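PDB 3WEC: cytochrome P450 from Rhodococcus erythropolis, which catalyses N-hydroxylation of the quinoline ring in aurachin RE biosynthesis, probably as a heme-dependent monooxygenase, a step that confers antibiotic activity on aurachin alkaloids. Local coordinates for residues Leu266-Arg271 against Ile385-Ile391; Cys145-Val149 against Pro402-Val407; Arg174-Trp178 against Glu206-Phe211. All blocks are in the same frame, centred on the assembly; numbering follows the deposited sequence.

Interaction 1: residues Leu266-Arg271 against Ile385-Ile391; sequences LITFSR and IEVAEPI
This contact sets the C-terminal end of helix 240-271, the long central helix of the cytochrome P450 fold, against strand 384-387 and the loop after it. The segment axes approach to 6.6 Å with a signed crossing angle of -108°, so the strand runs across the helix. Ser270 lies over Glu386, with their CA atoms 4.4 Å apart. Residues 266-271 are helical; Ser270 N and Arg271 N donate to the O atoms of Leu266 and Ile267. Residues 385-387 are extended, and a cis peptide bond precedes Pro390 in the loop. The strand is already paired on its other edge: Glu386 and Ala388 make backbone hydrogen bonds to Ala408 and Ser406. Val387 N faces the helix instead. It donates to Ser270 OG at 2.7 Å, with Ser270 chi1 in t. Ile385 O receives a CA-H...O contact from Ser270 CA at 3.4 Å. The OG1 of Thr268, on the far side of the helix, bonds to Asn264 O. Alongside these polar contacts, Leu266 CD1 meets Ile385 CD1 at 3.9 Å, and Ile267 CG1 lies 4.3 Å from Val387 CG2. Ile391 folds back after the turn, bringing its CD1 to 3.3 Å from Ile267 CG2. At the exposed end Arg271 extends (chi1 m, chi2 and chi3 t) to a salt bridge with Glu389 (chi1 and chi2 m). It is two-pronged: Arg271 NE donates to Glu389 OE1 at 3.0 Å, and Arg271 NH2 to Glu389 OE2 at 3.1 Å.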
ATOM      1  N   LEU A 266       0.914  11.257 -11.145  1.00 41.23           N
ATOM      2  CA  LEU A 266       0.454  11.803 -12.424  1.00 42.52           C
ATOM      3  C   LEU A 266      -0.622  12.920 -12.286  1.00 43.10           C
ATOM      4  O   LEU A 266      -0.426  14.049 -12.738  1.00 44.66           O
ATOM      5  CB  LEU A 266      -0.028  10.634 -13.294  1.00 41.60           C
ATOM      6  CG  LEU A 266       0.897  10.014 -14.351  1.00 43.36           C
ATOM      7  CD1 LEU A 266       2.322  10.602 -14.429  1.00 44.67           C
ATOM      8  CD2 LEU A 266       0.932   8.509 -14.316  1.00 39.21           C
ATOM      9  N   ILE A 267      -1.728  12.588 -11.617  1.00 42.19           N
ATOM     10  CA  ILE A 267      -2.803  13.532 -11.302  1.00 42.26           C
ATOM     11  C   ILE A 267      -2.240  14.779 -10.625  1.00 43.65           C
ATOM     12  O   ILE A 267      -2.639  15.868 -10.944  1.00 45.07           O
ATOM     13  CB  ILE A 267      -3.861  12.876 -10.369  1.00 40.64           C
ATOM     14  CG1 ILE A 267      -4.448  11.608 -11.012  1.00 39.14           C
ATOM     15  CG2 ILE A 267      -4.951  13.872  -9.957  1.00 41.13           C
ATOM     16  CD1 ILE A 267      -5.189  10.680 -10.074  1.00 36.61           C
ATOM     17  N   THR A 268      -1.325  14.597  -9.671  1.00 43.16           N
ATOM     18  CA  THR A 268      -0.761  15.731  -8.901  1.00 44.52           C
ATOM     19  C   THR A 268       0.170  16.662  -9.712  1.00 47.54           C
ATOM     20  O   THR A 268       0.079  17.884  -9.615  1.00 50.60           O
ATOM     21  CB  THR A 268      -0.068  15.197  -7.626  1.00 42.60           C
ATOM     22  OG1 THR A 268      -0.947  14.310  -6.952  1.00 39.65           O
ATOM     23  CG2 THR A 268       0.317  16.315  -6.666  1.00 45.37           C
ATOM     24  N   PHE A 269       1.058  16.113 -10.527  1.00 47.50           N
ATOM     25  CA  PHE A 269       1.837  16.989 -11.421  1.00 51.24           C
ATOM     26  C   PHE A 269       1.022  17.623 -12.566  1.00 52.77           C
ATOM     27  O   PHE A 269       1.434  18.635 -13.128  1.00 57.35           O
ATOM     28  CB  PHE A 269       3.098  16.281 -11.936  1.00 51.09           C
ATOM     29  CG  PHE A 269       4.160  16.092 -10.882  1.00 51.17           C
ATOM     30  CD1 PHE A 269       4.667  17.178 -10.175  1.00 53.62           C
ATOM     31  CD2 PHE A 269       4.665  14.840 -10.604  1.00 49.18           C
ATOM     32  CE1 PHE A 269       5.642  17.012  -9.207  1.00 53.55           C
ATOM     33  CE2 PHE A 269       5.642  14.667  -9.630  1.00 49.12           C
ATOM     34  CZ  PHE A 269       6.134  15.753  -8.937  1.00 51.51           C
ATOM     35  N   SER A 270      -0.134  17.051 -12.893  1.00 51.31           N
ATOM     36  CA  SER A 270      -1.072  17.631 -13.854  1.00 53.00           C
ATOM     37  C   SER A 270      -1.711  18.863 -13.219  1.00 55.88           C
ATOM     38  O   SER A 270      -1.824  19.932 -13.833  1.00 58.15           O
ATOM     39  CB  SER A 270      -2.163  16.622 -14.228  1.00 50.87           C
ATOM     40  OG  SER A 270      -3.005  17.111 -15.272  1.00 52.34           O
ATOM     41  N   ARG A 271      -2.105  18.704 -11.964  1.00 55.00           N
ATOM     42  CA  ARG A 271      -2.724  19.788 -11.236  1.00 57.63           C
ATOM     43  C   ARG A 271      -1.746  20.886 -10.801  1.00 60.13           C
ATOM     44  O   ARG A 271      -2.172  22.003 -10.554  1.00 62.93           O
ATOM     45  CB  ARG A 271      -3.484  19.216 -10.050  1.00 55.63           C
ATOM     46  CG  ARG A 271      -4.823  18.620 -10.453  1.00 54.86           C
ATOM     47  CD  ARG A 271      -5.330  17.740  -9.333  1.00 52.11           C
ATOM     48  NE  ARG A 271      -6.619  17.136  -9.654  1.00 51.82           N
ATOM     49  CZ  ARG A 271      -7.239  16.256  -8.865  1.00 49.11           C
ATOM     50  NH1 ARG A 271      -6.687  15.880  -7.714  1.00 47.31           N
ATOM     51  NH2 ARG A 271      -8.391  15.743  -9.231  1.00 48.61           N
ATOM     52  N   ILE A 385       2.811  17.091 -18.194  1.00 61.77           N
ATOM     53  CA  ILE A 385       1.836  16.010 -18.160  1.00 58.72           C
ATOM     54  C   ILE A 385       0.490  16.607 -17.756  1.00 58.05           C
ATOM     55  O   ILE A 385       0.410  17.477 -16.894  1.00 57.08           O
ATOM     56  CB  ILE A 385       2.273  14.788 -17.290  1.00 55.71           C
ATOM     57  CG1 ILE A 385       1.306  14.500 -16.143  1.00 52.78           C
ATOM     58  CG2 ILE A 385       3.727  14.872 -16.830  1.00 56.20           C
ATOM     59  CD1 ILE A 385       0.372  13.345 -16.453  1.00 51.07           C
ATOM     60  N   GLU A 386      -0.556  16.175 -18.435  1.00 58.96           N
ATOM     61  CA  GLU A 386      -1.903  16.572 -18.061  1.00 59.74           C
ATOM     62  C   GLU A 386      -2.870  15.395 -18.117  1.00 57.61           C
ATOM     63  O   GLU A 386      -2.953  14.684 -19.122  1.00 58.89           O
ATOM     64  CB  GLU A 386      -2.381  17.719 -18.929  1.00 63.22           C
ATOM     65  CG  GLU A 386      -2.017  17.547 -20.387  1.00 67.26           C
ATOM     66  CD  GLU A 386      -1.611  18.847 -21.061  1.00 71.71           C
ATOM     67  OE1 GLU A 386      -2.509  19.637 -21.418  1.00 72.85           O
ATOM     68  OE2 GLU A 386      -0.385  19.058 -21.259  1.00 74.10           O
ATOM     69  N   VAL A 387      -3.603  15.200 -17.028  1.00 54.98           N
ATOM     70  CA  VAL A 387      -4.599  14.141 -16.958  1.00 53.00           C
ATOM     71  C   VAL A 387      -6.001  14.720 -17.172  1.00 55.20           C
ATOM     72  O   VAL A 387      -6.289  15.842 -16.746  1.00 57.17           O
ATOM     73  CB  VAL A 387      -4.490  13.341 -15.636  1.00 49.32           C
ATOM     74  CG1 VAL A 387      -3.030  13.016 -15.322  1.00 46.15           C
ATOM     75  CG2 VAL A 387      -5.136  14.084 -14.474  1.00 49.24           C
ATOM     76  N   ALA A 388      -6.865  13.974 -17.850  1.00 55.63           N
ATOM     77  CA  ALA A 388      -8.212  14.463 -18.095  1.00 58.93           C
ATOM     78  C   ALA A 388      -9.043  14.363 -16.809  1.00 57.97           C
ATOM     79  O   ALA A 388      -9.053  13.327 -16.151  1.00 55.07           O
ATOM     80  CB  ALA A 388      -8.865  13.705 -19.247  1.00 60.96           C
ATOM     81  N   GLU A 389      -9.707  15.470 -16.467  1.00 59.84           N
ATOM     82  CA  GLU A 389     -10.574  15.588 -15.290  1.00 59.26           C
ATOM     83  C   GLU A 389     -12.040  15.453 -15.760  1.00 62.28           C
ATOM     84  O   GLU A 389     -12.353  15.856 -16.895  1.00 63.37           O
ATOM     85  CB  GLU A 389     -10.354  16.961 -14.625  1.00 60.26           C
ATOM     86  CG  GLU A 389      -8.903  17.323 -14.282  1.00 58.30           C
ATOM     87  CD  GLU A 389      -8.426  16.776 -12.937  1.00 55.60           C
ATOM     88  OE1 GLU A 389      -7.281  17.068 -12.550  1.00 55.28           O
ATOM     89  OE2 GLU A 389      -9.177  16.070 -12.245  1.00 54.92           O
ATOM     90  N   PRO A 390     -12.947  14.898 -14.908  1.00 62.61           N
ATOM     91  CA  PRO A 390     -12.719  14.424 -13.540  1.00 60.03           C
ATOM     92  C   PRO A 390     -12.173  13.014 -13.480  1.00 58.65           C
ATOM     93  O   PRO A 390     -12.287  12.241 -14.437  1.00 60.30           O
ATOM     94  CB  PRO A 390     -14.112  14.442 -12.922  1.00 61.48           C
ATOM     95  CG  PRO A 390     -15.025  14.193 -14.073  1.00 65.09           C
ATOM     96  CD  PRO A 390     -14.383  14.841 -15.270  1.00 65.61           C
ATOM     97  N   ILE A 391     -11.606  12.673 -12.334  1.00 55.66           N
ATOM     98  CA  ILE A 391     -11.031  11.366 -12.156  1.00 53.27           C
ATOM     99  C   ILE A 391     -11.975  10.407 -11.429  1.00 53.25           C
ATOM    100  O   ILE A 391     -12.538  10.743 -10.380  1.00 54.06           O
ATOM    101  CB  ILE A 391      -9.674  11.472 -11.436  1.00 50.90           C
ATOM    102  CG1 ILE A 391      -8.701  12.257 -12.318  1.00 50.57           C
ATOM    103  CG2 ILE A 391      -9.118  10.089 -11.163  1.00 47.77           C
ATOM    104  CD1 ILE A 391      -7.798  13.146 -11.531  1.00 49.24           C
TER

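Interaction 2: residues Cys145-Val149 against Pro402-Val407; sequences CTDAV and PETLSV
Val149, Leu405 and Ala148 bury the most surface here. They lie where the start of helix 148-153 meets residues 402-407. Residues 404-407 are extended, Glu403 (phi/psi -79/-45) breaks the extended course, and Val407 begins strand 407-410. The two segments run in opposite senses: Asp147 CA is 5.1 Å from Leu405 CA, and Val149 CA is 5.3 Å from Thr404 CA. Val149, with chi1 in t, points its CB at the other segment. Its CG2 packs on Pro402 CG and on Leu405 CB, both at 3.9 Å, and lies 3.3 Å from Pro402 O. Leu405 (phi/psi -164/120) is held through both of its backbone polar atoms. Its O accepts from Ala148 N at 2.9 Å, and its N donates a weak bond to Asp147 OD1 at 2.8 Å. Asp147 is the N-cap of the helix. The same OD1 receives a weak capping bond from Val149 N at 3.0 Å, while OD2 bonds to Ser150 OG. Helix 148-153 is probably the beginning of the P450 E helix, and its joining to the C-terminal strand region is consistent with the small β3 sheet of the family. Ser406 pairs with Ala388 through the backbone. The Leu405 side chain (chi1 t, chi2 p) reaches Val387 and helix 240-271. Ala148 turns its CB toward residues 402-407, 4.1 Å from Leu405 CB and 3.6 Å from Val407 CG1.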
ATOM      1  N   CYS A 145      -0.468   5.255 -24.714  1.00 64.64           N
ATOM      2  CA  CYS A 145      -1.404   4.447 -23.999  1.00 62.46           C
ATOM      3  C   CYS A 145      -2.747   5.144 -24.040  1.00 62.32           C
ATOM      4  O   CYS A 145      -2.821   6.341 -24.303  1.00 62.56           O
ATOM      5  CB  CYS A 145      -0.921   4.206 -22.565  1.00 58.78           C
ATOM      6  SG  CYS A 145      -0.982   5.649 -21.468  1.00 57.23           S
ATOM      7  N   THR A 146      -3.802   4.371 -23.807  1.00 61.90           N
ATOM      8  CA  THR A 146      -5.144   4.897 -23.612  1.00 61.23           C
ATOM      9  C   THR A 146      -5.426   5.075 -22.113  1.00 56.78           C
ATOM     10  O   THR A 146      -5.963   6.094 -21.686  1.00 56.91           O
ATOM     11  CB  THR A 146      -6.204   3.958 -24.223  1.00 64.12           C
ATOM     12  OG1 THR A 146      -6.033   3.886 -25.647  1.00 68.07           O
ATOM     13  CG2 THR A 146      -7.616   4.452 -23.913  1.00 64.40           C
ATOM     14  N   ASP A 147      -5.055   4.071 -21.323  1.00 53.51           N
ATOM     15  CA  ASP A 147      -5.254   4.097 -19.883  1.00 49.22           C
ATOM     16  C   ASP A 147      -3.924   3.895 -19.188  1.00 46.73           C
ATOM     17  O   ASP A 147      -3.301   2.840 -19.318  1.00 45.97           O
ATOM     18  CB  ASP A 147      -6.266   3.031 -19.454  1.00 48.02           C
ATOM     19  CG  ASP A 147      -6.322   2.847 -17.938  1.00 44.63           C
ATOM     20  OD1 ASP A 147      -6.318   3.841 -17.194  1.00 43.06           O
ATOM     21  OD2 ASP A 147      -6.375   1.690 -17.480  1.00 43.12           O
ATOM     22  N   ALA A 148      -3.484   4.932 -18.472  1.00 45.51           N
ATOM     23  CA  ALA A 148      -2.221   4.904 -17.757  1.00 43.23           C
ATOM     24  C   ALA A 148      -2.321   4.008 -16.561  1.00 40.15           C
ATOM     25  O   ALA A 148      -1.281   3.567 -16.055  1.00 39.97           O
ATOM     26  CB  ALA A 148      -1.792   6.304 -17.332  1.00 42.90           C
ATOM     27  N   VAL A 149      -3.539   3.732 -16.067  1.00 38.77           N
ATOM     28  CA  VAL A 149      -3.624   2.777 -14.952  1.00 35.98           C
ATOM     29  C   VAL A 149      -3.267   1.348 -15.366  1.00 36.74           C
ATOM     30  O   VAL A 149      -2.331   0.753 -14.791  1.00 35.96           O
ATOM     31  CB  VAL A 149      -4.909   2.840 -14.087  1.00 35.16           C
ATOM     32  CG1 VAL A 149      -4.806   1.834 -12.949  1.00 31.96           C
ATOM     33  CG2 VAL A 149      -5.126   4.238 -13.504  1.00 34.27           C
ATOM     34  N   PRO A 402      -6.713   6.154  -8.886  1.00 34.29           N
ATOM     35  CA  PRO A 402      -7.610   6.154 -10.049  1.00 35.92           C
ATOM     36  C   PRO A 402      -7.833   4.754 -10.675  1.00 36.92           C
ATOM     37  O   PRO A 402      -6.924   3.906 -10.705  1.00 33.77           O
ATOM     38  CB  PRO A 402      -6.880   7.086 -11.024  1.00 36.08           C
ATOM     39  CG  PRO A 402      -5.423   6.937 -10.641  1.00 33.89           C
ATOM     40  CD  PRO A 402      -5.481   6.927  -9.152  1.00 32.80           C
ATOM     41  N   GLU A 403      -9.044   4.554 -11.201  1.00 39.93           N
ATOM     42  CA  GLU A 403      -9.439   3.314 -11.875  1.00 43.07           C
ATOM     43  C   GLU A 403      -8.891   3.279 -13.309  1.00 43.29           C
ATOM     44  O   GLU A 403      -8.422   2.247 -13.759  1.00 42.25           O
ATOM     45  CB  GLU A 403     -11.007   3.173 -11.857  1.00 47.97           C
ATOM     46  CG  GLU A 403     -11.616   2.052 -12.702  1.00 51.54           C
ATOM     47  CD  GLU A 403     -12.775   1.324 -12.021  1.00 56.08           C
ATOM     48  OE1 GLU A 403     -13.936   1.440 -12.499  1.00 60.05           O
ATOM     49  OE2 GLU A 403     -12.519   0.613 -11.008  1.00 56.72           O
ATOM     50  N   THR A 404      -9.036   4.410 -14.008  1.00 45.32           N
ATOM     51  CA  THR A 404      -8.578   4.661 -15.380  1.00 46.91           C
ATOM     52  C   THR A 404      -7.887   6.041 -15.388  1.00 46.82           C
ATOM     53  O   THR A 404      -8.019   6.813 -14.426  1.00 45.60           O
ATOM     54  CB  THR A 404      -9.718   4.666 -16.461  1.00 50.49           C
ATOM     55  OG1 THR A 404     -10.586   5.800 -16.305  1.00 52.15           O
ATOM     56  CG2 THR A 404     -10.528   3.358 -16.522  1.00 51.51           C
ATOM     57  N   LEU A 405      -7.157   6.370 -16.455  1.00 47.26           N
ATOM     58  CA  LEU A 405      -6.440   7.655 -16.489  1.00 47.77           C
ATOM     59  C   LEU A 405      -6.013   7.974 -17.915  1.00 50.08           C
ATOM     60  O   LEU A 405      -5.317   7.170 -18.551  1.00 50.01           O
ATOM     61  CB  LEU A 405      -5.233   7.618 -15.525  1.00 45.35           C
ATOM     62  CG  LEU A 405      -4.627   8.945 -15.040  1.00 46.17           C
ATOM     63  CD1 LEU A 405      -5.604   9.766 -14.187  1.00 46.18           C
ATOM     64  CD2 LEU A 405      -3.348   8.666 -14.265  1.00 43.64           C
ATOM     65  N   SER A 406      -6.493   9.097 -18.450  1.00 52.10           N
ATOM     66  CA  SER A 406      -6.034   9.576 -19.758  1.00 55.23           C
ATOM     67  C   SER A 406      -5.024  10.664 -19.530  1.00 54.21           C
ATOM     68  O   SER A 406      -5.322  11.647 -18.862  1.00 54.88           O
ATOM     69  CB  SER A 406      -7.186  10.136 -20.575  1.00 58.59           C
ATOM     70  OG  SER A 406      -8.317   9.386 -20.219  1.00 59.39           O
ATOM     71  N   VAL A 407      -3.821  10.480 -20.056  1.00 53.24           N
ATOM     72  CA  VAL A 407      -2.795  11.492 -19.863  1.00 52.38           C
ATOM     73  C   VAL A 407      -2.273  11.971 -21.191  1.00 54.58           C
ATOM     74  O   VAL A 407      -1.969  11.174 -22.083  1.00 55.54           O
ATOM     75  CB  VAL A 407      -1.647  11.062 -18.899  1.00 48.93           C
ATOM     76  CG1 VAL A 407      -2.023   9.838 -18.069  1.00 46.32           C
ATOM     77  CG2 VAL A 407      -0.344  10.826 -19.627  1.00 49.83           C
TER

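Interaction 3: residues Arg174-Trp178 against Glu206-Phe211; sequences RFSEW and ESIDYF
This is a helix-helix contact, largely aromatic, between helix 172-182 and helix 194-216. The segment axes come within 11.0 Å at a signed crossing angle of -144°, roughly antiparallel. Large side chains fill the gap, and the closest CA pair is Trp178 and Ser207 at 6.7 Å. Trp178 (chi1 m) is the centre. Ser207 CA makes a CH-pi contact 4.3 Å from the centroid of the Trp178 six-membered ring, over its face. Trp178 NE1 donates a weak hydrogen bond to Glu206 OE1 at 3.4 Å. By order and position helices 172-182 and 194-216 correspond to the F and G helices, which in P450s lie over the distal side of the heme. The Tyr210 ring (chi1 t) takes Trp178 CZ3 over one face, 3.4 Å from Tyr210 CG, with ring planes at 50°. Tyr210 OH and Arg174 NH1 both bind the carboxylate of Asp171. Nearer helix 240-271, Phe175 (chi1 t) meets Phe211 (chi1 m) edge to edge, with Phe175 CE1 4.1 Å from Phe211 CZ.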
ATOM      1  N   ARG A 174       2.035 -16.440 -15.849  1.00 60.31           N
ATOM      2  CA  ARG A 174       1.202 -16.973 -14.749  1.00 56.76           C
ATOM      3  C   ARG A 174       1.226 -16.021 -13.537  1.00 50.74           C
ATOM      4  O   ARG A 174       0.193 -15.706 -12.941  1.00 47.74           O
ATOM      5  CB  ARG A 174       1.611 -18.424 -14.370  1.00 58.62           C
ATOM      6  CG  ARG A 174       0.819 -19.536 -15.085  1.00 64.10           C
ATOM      7  CD  ARG A 174       1.542 -20.882 -15.244  1.00 67.55           C
ATOM      8  NE  ARG A 174       1.290 -21.814 -14.137  1.00 67.15           N
ATOM      9  CZ  ARG A 174       2.232 -22.478 -13.443  1.00 66.30           C
ATOM     10  NH1 ARG A 174       3.532 -22.365 -13.729  1.00 65.88           N
ATOM     11  NH2 ARG A 174       1.868 -23.261 -12.438  1.00 65.38           N
ATOM     12  N   PHE A 175       2.419 -15.571 -13.175  1.00 47.61           N
ATOM     13  CA  PHE A 175       2.580 -14.617 -12.111  1.00 42.08           C
ATOM     14  C   PHE A 175       1.837 -13.292 -12.337  1.00 40.35           C
ATOM     15  O   PHE A 175       1.217 -12.747 -11.407  1.00 37.54           O
ATOM     16  CB  PHE A 175       4.062 -14.350 -11.879  1.00 41.02           C
ATOM     17  CG  PHE A 175       4.311 -13.316 -10.866  1.00 36.90           C
ATOM     18  CD1 PHE A 175       4.346 -13.652  -9.507  1.00 35.52           C
ATOM     19  CD2 PHE A 175       4.448 -11.970 -11.240  1.00 36.03           C
ATOM     20  CE1 PHE A 175       4.549 -12.665  -8.539  1.00 31.84           C
ATOM     21  CE2 PHE A 175       4.649 -10.996 -10.272  1.00 33.05           C
ATOM     22  CZ  PHE A 175       4.684 -11.339  -8.930  1.00 30.42           C
ATOM     23  N   SER A 176       1.930 -12.759 -13.546  1.00 41.27           N
ATOM     24  CA  SER A 176       1.275 -11.517 -13.881  1.00 40.31           C
ATOM     25  C   SER A 176      -0.249 -11.687 -13.840  1.00 40.00           C
ATOM     26  O   SER A 176      -0.959 -10.790 -13.415  1.00 36.73           O
ATOM     27  CB  SER A 176       1.742 -11.046 -15.262  1.00 43.40           C
ATOM     28  OG  SER A 176       0.940  -9.985 -15.701  1.00 43.26           O
ATOM     29  N   GLU A 177      -0.764 -12.832 -14.267  1.00 42.70           N
ATOM     30  CA  GLU A 177      -2.211 -13.081 -14.111  1.00 43.91           C
ATOM     31  C   GLU A 177      -2.661 -13.191 -12.642  1.00 41.17           C
ATOM     32  O   GLU A 177      -3.546 -12.443 -12.180  1.00 39.64           O
ATOM     33  CB  GLU A 177      -2.643 -14.322 -14.871  1.00 48.84           C
ATOM     34  CG  GLU A 177      -3.080 -14.027 -16.312  1.00 52.97           C
ATOM     35  CD  GLU A 177      -3.462 -15.297 -17.028  1.00 58.46           C
ATOM     36  OE1 GLU A 177      -3.133 -16.402 -16.492  1.00 59.42           O
ATOM     37  OE2 GLU A 177      -4.079 -15.203 -18.126  1.00 62.53           O
ATOM     38  N   TRP A 178      -2.034 -14.096 -11.893  1.00 40.87           N
ATOM     39  CA  TRP A 178      -2.232 -14.109 -10.432  1.00 38.88           C
ATOM     40  C   TRP A 178      -2.163 -12.706  -9.846  1.00 35.06           C
ATOM     41  O   TRP A 178      -2.973 -12.307  -8.976  1.00 32.91           O
ATOM     42  CB  TRP A 178      -1.243 -15.067  -9.737  1.00 39.31           C
ATOM     43  CG  TRP A 178      -1.451 -16.532 -10.049  1.00 44.31           C
ATOM     44  CD1 TRP A 178      -2.661 -17.197 -10.258  1.00 47.14           C
ATOM     45  CD2 TRP A 178      -0.425 -17.586 -10.185  1.00 47.25           C
ATOM     46  NE1 TRP A 178      -2.457 -18.515 -10.530  1.00 50.69           N
ATOM     47  CE2 TRP A 178      -1.146 -18.820 -10.488  1.00 50.47           C
ATOM     48  CE3 TRP A 178       0.964 -17.625 -10.069  1.00 47.24           C
ATOM     49  CZ2 TRP A 178      -0.489 -20.034 -10.688  1.00 54.41           C
ATOM     50  CZ3 TRP A 178       1.617 -18.845 -10.277  1.00 49.94           C
ATOM     51  CH2 TRP A 178       0.905 -20.029 -10.569  1.00 53.55           C
ATOM     52  N   GLU A 206      -4.019 -20.971  -5.868  1.00 51.78           N
ATOM     53  CA  GLU A 206      -3.063 -21.349  -6.915  1.00 52.00           C
ATOM     54  C   GLU A 206      -1.669 -20.708  -6.796  1.00 49.33           C
ATOM     55  O   GLU A 206      -0.697 -21.314  -7.236  1.00 50.86           O
ATOM     56  CB  GLU A 206      -3.642 -21.102  -8.315  1.00 54.46           C
ATOM     57  CG  GLU A 206      -5.010 -21.744  -8.520  1.00 57.54           C
ATOM     58  CD  GLU A 206      -5.654 -21.470  -9.885  1.00 60.92           C
ATOM     59  OE1 GLU A 206      -5.081 -20.743 -10.711  1.00 61.79           O
ATOM     60  OE2 GLU A 206      -6.754 -22.001 -10.136  1.00 62.99           O
ATOM     61  N   SER A 207      -1.564 -19.507  -6.214  1.00 43.62           N
ATOM     62  CA  SER A 207      -0.286 -18.809  -6.133  1.00 41.07           C
ATOM     63  C   SER A 207       0.453 -19.222  -4.848  1.00 40.12           C
ATOM     64  O   SER A 207       1.695 -19.258  -4.788  1.00 38.56           O
ATOM     65  CB  SER A 207      -0.471 -17.271  -6.196  1.00 38.28           C
ATOM     66  OG  SER A 207      -1.233 -16.809  -5.102  1.00 35.32           O
ATOM     67  N   ILE A 208      -0.320 -19.570  -3.828  1.00 40.82           N
ATOM     68  CA  ILE A 208       0.233 -20.234  -2.678  1.00 42.17           C
ATOM     69  C   ILE A 208       0.726 -21.662  -3.039  1.00 45.89           C
ATOM     70  O   ILE A 208       1.815 -22.060  -2.584  1.00 45.02           O
ATOM     71  CB  ILE A 208      -0.757 -20.226  -1.484  1.00 42.82           C
ATOM     72  CG1 ILE A 208      -0.731 -18.840  -0.824  1.00 40.51           C
ATOM     73  CG2 ILE A 208      -0.396 -21.328  -0.464  1.00 44.03           C
ATOM     74  CD1 ILE A 208      -1.851 -18.645   0.180  1.00 42.41           C
ATOM     75  N   ASP A 209      -0.054 -22.411  -3.828  1.00 48.06           N
ATOM     76  CA  ASP A 209       0.372 -23.758  -4.286  1.00 53.30           C
ATOM     77  C   ASP A 209       1.704 -23.665  -5.033  1.00 53.58           C
ATOM     78  O   ASP A 209       2.709 -24.337  -4.690  1.00 54.46           O
ATOM     79  CB  ASP A 209      -0.673 -24.420  -5.216  1.00 59.02           C
ATOM     80  CG  ASP A 209      -1.345 -25.631  -4.583  1.00 63.60           C
ATOM     81  OD1 ASP A 209      -2.082 -25.460  -3.581  1.00 62.80           O
ATOM     82  OD2 ASP A 209      -1.124 -26.764  -5.088  1.00 68.97           O
ATOM     83  N   TYR A 210       1.691 -22.814  -6.055  1.00 51.23           N
ATOM     84  CA  TYR A 210       2.849 -22.540  -6.870  1.00 50.50           C
ATOM     85  C   TYR A 210       4.065 -22.076  -6.040  1.00 48.48           C
ATOM     86  O   TYR A 210       5.181 -22.526  -6.279  1.00 50.42           O
ATOM     87  CB  TYR A 210       2.485 -21.488  -7.885  1.00 49.23           C
ATOM     88  CG  TYR A 210       3.668 -20.931  -8.579  1.00 48.62           C
ATOM     89  CD1 TYR A 210       4.165 -21.555  -9.694  1.00 52.24           C
ATOM     90  CD2 TYR A 210       4.278 -19.772  -8.140  1.00 44.53           C
ATOM     91  CE1 TYR A 210       5.264 -21.080 -10.349  1.00 52.67           C
ATOM     92  CE2 TYR A 210       5.398 -19.291  -8.792  1.00 45.62           C
ATOM     93  CZ  TYR A 210       5.877 -19.966  -9.894  1.00 49.33           C
ATOM     94  OH  TYR A 210       6.973 -19.555 -10.603  1.00 52.61           O
ATOM     95  N   PHE A 211       3.858 -21.160  -5.097  1.00 45.08           N
ATOM     96  CA  PHE A 211       4.988 -20.652  -4.286  1.00 42.89           C
ATOM     97  C   PHE A 211       5.681 -21.724  -3.450  1.00 44.03           C
ATOM     98  O   PHE A 211       6.901 -21.770  -3.464  1.00 45.71           O
ATOM     99  CB  PHE A 211       4.660 -19.379  -3.482  1.00 39.05           C
ATOM    100  CG  PHE A 211       4.741 -18.110  -4.304  1.00 38.63           C
ATOM    101  CD1 PHE A 211       5.859 -17.849  -5.114  1.00 39.26           C
ATOM    102  CD2 PHE A 211       3.718 -17.163  -4.262  1.00 36.95           C
ATOM    103  CE1 PHE A 211       5.932 -16.675  -5.874  1.00 38.07           C
ATOM    104  CE2 PHE A 211       3.777 -16.009  -5.053  1.00 36.09           C
ATOM    105  CZ  PHE A 211       4.894 -15.766  -5.849  1.00 35.97           C
TER

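From the N terminus, residues 145-149 come first and meet residues 402-407 near the C terminus, so interaction 2 closes the longest loop, with 252 residues between its segments. The other two nest inside it. Interaction 3 closes early, across the 27 residues between 174-178 and 206-211, and joins helices 172-182 and 194-216. Interaction 1 follows in series. Interactions 1 and 2 touch: Ala388 N lies 3.0 Å from Ser406 O, a probable hydrogen bond, and Ile267 and Ile391 pack on Pro402. Together they tie helices 148-153 and 240-271 to the sheet of strands 384-387 and 407-410. Interaction 3 stands apart, its centre about 34 Å from that of interaction 1 and 26 Å from that of interaction 2.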